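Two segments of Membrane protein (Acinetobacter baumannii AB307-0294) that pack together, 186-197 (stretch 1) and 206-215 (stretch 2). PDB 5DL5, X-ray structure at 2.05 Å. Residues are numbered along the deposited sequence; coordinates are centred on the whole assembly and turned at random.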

# COMPACT_ATOMS: atom_id res chain seq x y z
N GLY A 186 14.72 -6.27 -10.21
CA GLY A 186 15.10 -6.67 -8.82
C GLY A 186 15.48 -5.50 -7.94
O GLY A 186 15.72 -4.45 -8.44
N LEU A 187 15.45 -5.66 -6.61
CA LEU A 187 16.01 -4.66 -5.71
C LEU A 187 17.54 -4.78 -5.59
O LEU A 187 18.09 -5.91 -5.39
CB LEU A 187 15.35 -4.93 -4.37
CG LEU A 187 15.67 -3.90 -3.28
CD1 LEU A 187 15.55 -2.39 -3.60
CD2 LEU A 187 14.93 -4.28 -2.02
N ASP A 188 18.25 -3.69 -5.57
CA ASP A 188 19.70 -3.70 -5.23
C ASP A 188 19.83 -3.66 -3.64
O ASP A 188 20.06 -4.66 -3.04
CB ASP A 188 20.43 -2.54 -5.95
CG ASP A 188 22.00 -2.60 -5.76
OD1 ASP A 188 22.50 -3.39 -4.95
OD2 ASP A 188 22.74 -1.79 -6.39
N ARG A 189 19.58 -2.52 -2.97
CA ARG A 189 19.76 -2.44 -1.51
C ARG A 189 18.88 -1.30 -1.08
O ARG A 189 19.20 -0.12 -1.37
CB ARG A 189 21.24 -2.10 -1.13
CG ARG A 189 21.55 -2.08 0.37
CD ARG A 189 22.95 -1.63 0.73
NE ARG A 189 23.10 -0.21 0.35
CZ ARG A 189 24.26 0.37 0.12
NH1 ARG A 189 25.42 -0.28 0.28
NH2 ARG A 189 24.30 1.61 -0.32
N ALA A 190 17.91 -1.61 -0.27
CA ALA A 190 17.13 -0.58 0.38
C ALA A 190 17.41 -0.49 1.89
O ALA A 190 17.21 -1.49 2.59
CB ALA A 190 15.64 -0.88 0.14
N ILE A 191 17.88 0.66 2.38
CA ILE A 191 18.16 0.88 3.76
C ILE A 191 16.99 1.79 4.24
O ILE A 191 16.73 2.81 3.60
CB ILE A 191 19.50 1.58 3.99
CG1 ILE A 191 20.83 0.80 3.61
CG2 ILE A 191 19.68 2.02 5.42
CD1 ILE A 191 20.59 -0.59 3.50
N VAL A 192 16.41 1.45 5.38
CA VAL A 192 15.26 2.15 5.92
C VAL A 192 15.46 2.44 7.39
O VAL A 192 16.17 1.71 8.11
CB VAL A 192 13.90 1.42 5.74
CG1 VAL A 192 13.56 1.32 4.29
CG2 VAL A 192 13.84 0.06 6.40
N TRP A 193 14.91 3.55 7.86
CA TRP A 193 14.94 3.87 9.28
C TRP A 193 13.76 4.75 9.56
O TRP A 193 13.17 5.37 8.61
CB TRP A 193 16.31 4.54 9.67
CG TRP A 193 16.54 5.86 8.89
CD1 TRP A 193 16.22 7.16 9.35
CD2 TRP A 193 17.03 6.03 7.54
NE1 TRP A 193 16.42 8.04 8.36
CE2 TRP A 193 16.88 7.40 7.23
CE3 TRP A 193 17.44 5.14 6.53
CZ2 TRP A 193 17.27 7.95 5.97
CZ3 TRP A 193 17.76 5.61 5.30
CH2 TRP A 193 17.72 7.03 5.01
N GLY A 194 13.38 4.88 10.84
CA GLY A 194 12.36 5.85 11.19
C GLY A 194 11.86 5.65 12.63
O GLY A 194 12.28 4.78 13.34
N ALA A 195 10.88 6.42 12.99
CA ALA A 195 10.37 6.38 14.32
C ALA A 195 8.92 6.87 14.26
O ALA A 195 8.57 7.72 13.42
CB ALA A 195 11.16 7.28 15.24
N LYS A 196 8.15 6.39 15.19
CA LYS A 196 6.74 6.72 15.32
C LYS A 196 6.53 6.89 16.81
O LYS A 196 6.99 6.08 17.62
CB LYS A 196 5.93 5.52 14.86
CG LYS A 196 4.45 5.74 14.96
CD LYS A 196 3.66 4.51 14.49
CE LYS A 196 4.49 3.28 14.13
NZ LYS A 196 3.72 2.01 14.38
N TYR A 197 5.77 7.92 17.18
CA TYR A 197 5.57 8.25 18.57
C TYR A 197 4.10 8.65 18.85
O TYR A 197 3.51 9.49 18.10
CB TYR A 197 6.49 9.34 18.96
CG TYR A 197 6.47 9.64 20.47
CD1 TYR A 197 6.79 8.62 21.37
CD2 TYR A 197 6.11 10.89 20.97
CE1 TYR A 197 6.78 8.84 22.75
CE2 TYR A 197 6.02 11.12 22.35
CZ TYR A 197 6.38 10.12 23.20
OH TYR A 197 6.37 10.24 24.51
N SER A 206 5.11 10.70 13.03
CA SER A 206 6.15 9.79 12.48
C SER A 206 7.01 10.34 11.41
O SER A 206 6.65 11.28 10.77
CB SER A 206 5.55 8.52 12.08
OG SER A 206 4.72 8.65 11.03
N TYR A 207 8.21 9.79 11.27
CA TYR A 207 9.19 10.27 10.32
C TYR A 207 10.04 9.04 9.95
O TYR A 207 10.53 8.29 10.84
CB TYR A 207 10.01 11.34 11.08
CG TYR A 207 11.05 12.09 10.37
CD1 TYR A 207 10.90 12.41 9.02
CD2 TYR A 207 12.11 12.66 11.06
CE1 TYR A 207 11.84 13.12 8.34
CE2 TYR A 207 13.06 13.46 10.41
CZ TYR A 207 12.90 13.71 9.06
OH TYR A 207 13.80 14.44 8.33
N TYR A 208 10.11 8.77 8.67
CA TYR A 208 10.81 7.60 8.16
C TYR A 208 11.67 8.05 6.97
O TYR A 208 11.34 9.00 6.28
CB TYR A 208 9.79 6.55 7.63
CG TYR A 208 8.99 5.87 8.66
CD1 TYR A 208 7.79 6.39 9.07
CD2 TYR A 208 9.45 4.71 9.24
CE1 TYR A 208 7.04 5.78 10.09
CE2 TYR A 208 8.73 4.05 10.26
CZ TYR A 208 7.51 4.61 10.65
OH TYR A 208 6.76 4.05 11.64
N GLY A 209 12.72 7.31 6.72
CA GLY A 209 13.66 7.50 5.64
C GLY A 209 13.93 6.20 4.88
O GLY A 209 13.93 5.07 5.49
N LEU A 210 14.18 6.34 3.58
CA LEU A 210 14.57 5.26 2.73
C LEU A 210 15.76 5.77 1.92
O LEU A 210 15.68 6.82 1.25
CB LEU A 210 13.48 4.83 1.76
CG LEU A 210 13.85 3.92 0.59
CD1 LEU A 210 14.31 2.51 0.94
CD2 LEU A 210 12.68 3.77 -0.32
N ASP A 211 16.80 4.93 1.85
CA ASP A 211 17.84 5.12 0.83
C ASP A 211 18.03 3.82 0.06
O ASP A 211 18.52 2.80 0.65
CB ASP A 211 19.13 5.55 1.52
CG ASP A 211 20.30 5.77 0.50
OD1 ASP A 211 20.48 4.99 -0.40
OD2 ASP A 211 21.03 6.73 0.57
N SER A 212 17.72 3.87 -1.23
CA SER A 212 17.74 2.70 -2.05
C SER A 212 18.72 2.95 -3.11
O SER A 212 18.55 3.87 -3.92
CB SER A 212 16.43 2.47 -2.66
OG SER A 212 16.43 1.23 -3.44
N LYS A 213 19.71 2.07 -3.17
CA LYS A 213 20.98 2.32 -3.91
C LYS A 213 20.67 2.36 -5.41
O LYS A 213 19.91 1.56 -5.95
CB LYS A 213 22.07 1.25 -3.54
CG LYS A 213 23.34 1.21 -4.48
CD LYS A 213 24.44 0.26 -4.02
CE LYS A 213 25.82 0.40 -4.72
NZ LYS A 213 26.97 1.00 -3.94
N ASN A 214 21.22 3.38 -6.06
CA ASN A 214 21.00 3.63 -7.46
C ASN A 214 19.59 3.93 -7.86
O ASN A 214 19.29 3.84 -9.07
CB ASN A 214 21.54 2.46 -8.30
CG ASN A 214 23.05 2.34 -8.15
OD1 ASN A 214 23.74 3.35 -8.07
ND2 ASN A 214 23.54 1.15 -7.99
N ALA A 215 18.70 4.22 -6.91
CA ALA A 215 17.31 4.33 -7.26
C ALA A 215 16.69 5.67 -6.73
O ALA A 215 16.37 6.53 -7.49
CB ALA A 215 16.55 3.18 -6.67
O HOH W 1 18.35 -0.29 -4.63
O HOH W 2 21.16 1.84 0.06

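What joins the two stretches before the regular pairing sets in? L187 only brushes its neighbour, its CD1 3.7 Å from S212 OG. D188 points its CA-to-CB bond toward stretch 2 and places OD2 3.6 Å from K213 CD, against the aliphatic part of that lysine. At R189 the backbone takes over: K213 N donates to R189 O at 2.9 Å, and S212 CA adds a CA-H...O contact to the same R189 O at 3.2 Å. Water 1 reinforces this end, accepting from R189 N at 3.0 Å, donating to K213 O at 2.8 Å and hydrogen-bonding S212 OG at 2.7 Å. K213 CD lies over one face of the R189 guanidinium, yet the charged ends bring no attraction, with R189 NH2 4.5 Å from K213 NZ.

How do A190, I191 and V192 divide their contacts between the two faces of the sheet? The strands run antiparallel, so hydrogen-bonded and non-hydrogen-bonded pairs alternate along them. A190 and V192 share a face with L210, whose CD1 sits 3.7 Å from A190 CB and 3.6 Å from V192 CG1, a small apolar cluster. I191 lies on the other face, paired with D211 through two nearly straight bonds: I191 N to D211 O at 2.8 Å and D211 N to I191 O at 2.7 Å.

Why does W193 meet a glycine? The W193-G209 pair is closed by W193 N to G209 O at 3.0 Å and G209 N to W193 O at 2.7 Å. With chi1 in the p well, the indole folds over stretch 2, and G209 CA stands 3.9 Å from the centroid of its six-membered ring, over the face, in a CH-pi contact. A CB on G209 would fall 2.3 Å from W193 CE2, so the ring occupies the space a side chain would need. Farther out, W193 CZ3 reaches to 4.0 Å from D211 CB.

What lets the strands come so close at G194, and how does the contact finish? G194 CA and Y208 CA are just 3.8 Å apart, and a CB on G194 would lie 2.2 Å from Y208 CD2; the backbone angles of G194 themselves call for glycine. A195 then pairs with Y207, A195 N giving to Y207 O at 2.9 Å and Y207 N to A195 O at 3.0 Å. A195 O also lies over one face of the Y208 ring. K196 packs its CB 4.1 Å from S206 CB, while its CE comes 3.5 Å from Y208 OH.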